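Local coordinates for putative adhesin (Bacteroides thetaiotaomicron, PDB 4QDG), which is a putative outer-membrane lipoprotein adhesin of the FimB/Mfa2 family, probably serving in the assembly or anchoring of pili on the bacterial surface, at residues I248-L252 / I253-L257. Sequence-based numbering, arbitrary orientation.
Sequences INIPL and INYLL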
loop_
_atom_site.group_PDB
_atom_site.type_symbol
_atom_site.label_atom_id
_atom_site.label_comp_id
_atom_site.label_asym_id
_atom_site.label_seq_id
_atom_site.Cartn_x
_atom_site.Cartn_y
_atom_site.Cartn_z
ATOM N N ILE A 248 -19.220 -8.130 12.161
ATOM C CA ILE A 248 -17.757 -8.236 12.180
ATOM C C ILE A 248 -17.188 -6.862 12.595
ATOM O O ILE A 248 -17.594 -5.818 12.062
ATOM C CB ILE A 248 -17.145 -8.756 10.827
ATOM C CG1 ILE A 248 -17.691 -10.138 10.447
ATOM C CG2 ILE A 248 -15.615 -8.817 10.886
ATOM C CD1 ILE A 248 -17.784 -10.394 8.947
ATOM N N ASN A 249 -16.286 -6.874 13.579
ATOM C CA ASN A 249 -15.596 -5.707 14.099
ATOM C C ASN A 249 -14.320 -6.207 14.717
ATOM O O ASN A 249 -14.285 -6.577 15.897
ATOM C CB ASN A 249 -16.436 -4.892 15.087
ATOM C CG ASN A 249 -15.744 -3.627 15.544
ATOM O OD1 ASN A 249 -15.246 -2.838 14.748
ATOM N ND2 ASN A 249 -15.744 -3.384 16.832
ATOM N N ILE A 250 -13.270 -6.251 13.901
ATOM C CA ILE A 250 -12.026 -6.873 14.317
ATOM C C ILE A 250 -10.818 -5.967 14.187
ATOM O O ILE A 250 -10.797 -5.091 13.317
ATOM C CB ILE A 250 -11.802 -8.153 13.429
ATOM C CG1 ILE A 250 -11.739 -7.801 11.909
ATOM C CG2 ILE A 250 -12.851 -9.241 13.715
ATOM C CD1 ILE A 250 -10.825 -8.588 11.108
ATOM N N PRO A 251 -9.750 -6.239 14.974
ATOM C CA PRO A 251 -8.487 -5.530 14.732
ATOM C C PRO A 251 -7.834 -6.192 13.507
ATOM O O PRO A 251 -7.280 -7.296 13.584
ATOM C CB PRO A 251 -7.711 -5.703 16.051
ATOM C CG PRO A 251 -8.373 -6.848 16.767
ATOM C CD PRO A 251 -9.604 -7.264 16.042
ATOM N N LEU A 252 -7.993 -5.531 12.356
ATOM C CA LEU A 252 -7.552 -5.955 11.037
ATOM C C LEU A 252 -6.088 -6.466 10.984
ATOM O O LEU A 252 -5.852 -7.508 10.379
ATOM C CB LEU A 252 -7.739 -4.791 10.031
ATOM C CG LEU A 252 -7.215 -4.976 8.588
ATOM C CD1 LEU A 252 -7.906 -6.151 7.857
ATOM C CD2 LEU A 252 -7.434 -3.730 7.799
ATOM N N ILE A 253 -5.135 -5.750 11.600
ATOM C CA ILE A 253 -3.711 -6.079 11.540
ATOM C C ILE A 253 -3.412 -7.402 12.286
ATOM O O ILE A 253 -2.719 -8.276 11.735
ATOM C CB ILE A 253 -2.838 -4.894 12.003
ATOM C CG1 ILE A 253 -2.974 -3.765 10.965
ATOM C CG2 ILE A 253 -1.384 -5.323 12.175
ATOM C CD1 ILE A 253 -1.944 -2.843 10.864
ATOM N N ASN A 254 -4.011 -7.581 13.459
ATOM C CA ASN A 254 -3.908 -8.800 14.260
ATOM C C ASN A 254 -4.392 -10.031 13.506
ATOM O O ASN A 254 -3.763 -11.081 13.596
ATOM C CB ASN A 254 -4.725 -8.664 15.548
ATOM C CG ASN A 254 -4.172 -7.666 16.532
ATOM O OD1 ASN A 254 -3.317 -6.827 16.224
ATOM N ND2 ASN A 254 -4.709 -7.693 17.728
ATOM N N TYR A 255 -5.493 -9.888 12.755
ATOM C CA TYR A 255 -6.097 -10.968 11.978
ATOM C C TYR A 255 -5.190 -11.315 10.814
ATOM O O TYR A 255 -4.916 -12.481 10.644
ATOM C CB TYR A 255 -7.531 -10.592 11.531
ATOM C CG TYR A 255 -8.571 -10.992 12.552
ATOM C CD1 TYR A 255 -8.622 -10.376 13.804
ATOM C CD2 TYR A 255 -9.429 -12.064 12.319
ATOM C CE1 TYR A 255 -9.528 -10.791 14.781
ATOM C CE2 TYR A 255 -10.309 -12.514 13.304
ATOM C CZ TYR A 255 -10.374 -11.856 14.526
ATOM O OH TYR A 255 -11.284 -12.259 15.477
ATOM N N LEU A 256 -4.582 -10.324 10.144
ATOM C CA LEU A 256 -3.675 -10.618 9.013
ATOM C C LEU A 256 -2.397 -11.291 9.487
ATOM O O LEU A 256 -1.852 -12.131 8.783
ATOM C CB LEU A 256 -3.313 -9.365 8.179
ATOM C CG LEU A 256 -4.458 -8.555 7.584
ATOM C CD1 LEU A 256 -3.920 -7.299 6.943
ATOM C CD2 LEU A 256 -5.265 -9.368 6.596
ATOM N N LEU A 257 -1.924 -10.904 10.678
ATOM C CA LEU A 257 -0.715 -11.456 11.263
ATOM C C LEU A 257 -0.969 -12.906 11.718
ATOM O O LEU A 257 0.007 -13.612 11.921
ATOM C CB LEU A 257 -0.187 -10.561 12.418
ATOM C CG LEU A 257 0.387 -9.172 12.029
ATOM C CD1 LEU A 257 0.748 -8.355 13.278
ATOM C CD2 LEU A 257 1.592 -9.280 11.083
#
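Leu-256 N donates to Leu-252 O at 3.1 Å, from a position tilted 20° out of the carbonyl plane, where strand 246-251 gives way to helix 252-263. One residue earlier, Tyr-255 N donates to Pro-251 O at 3.3 Å, and the edge of the tyrosine ring lies beside that oxygen, with Tyr-255 CD1 3.4 Å from Pro-251 O. Pro-251 is thus the N-cap residue, its carbonyl taking the first i to i+4 bond of the helix. The tyrosine ring turns back along the strand, and Ile-250 lies over one of its faces. CD1 of Ile-250 sits 4.0 Å from the centroid of the Tyr-255 ring in a CH-pi contact. CG2 of Ile-250 lies 3.7 Å from CZ of Tyr-255. A chi1 of 59° puts CG1 of Ile-250 between the backbone N and the carbonyl carbon and CG2 beside the N; CD1, beyond CG1, and CG2 then reach opposite ends of the same face. Pro-251 CD meets Tyr-255 CE1 at 3.7 Å, and the other side of the pyrrolidine, CB and CG, lies across the amide of Asn-254. Trp-291 touches both Ile-250 and Tyr-255, and Met-281 of strand 278-285 packs on Leu-252 and Tyr-255. A residue without an N-H costs the helix nothing at this cap, where its carbonyl serves as acceptor, while Ile-250 and Tyr-255 pack the strand's end against the first turn.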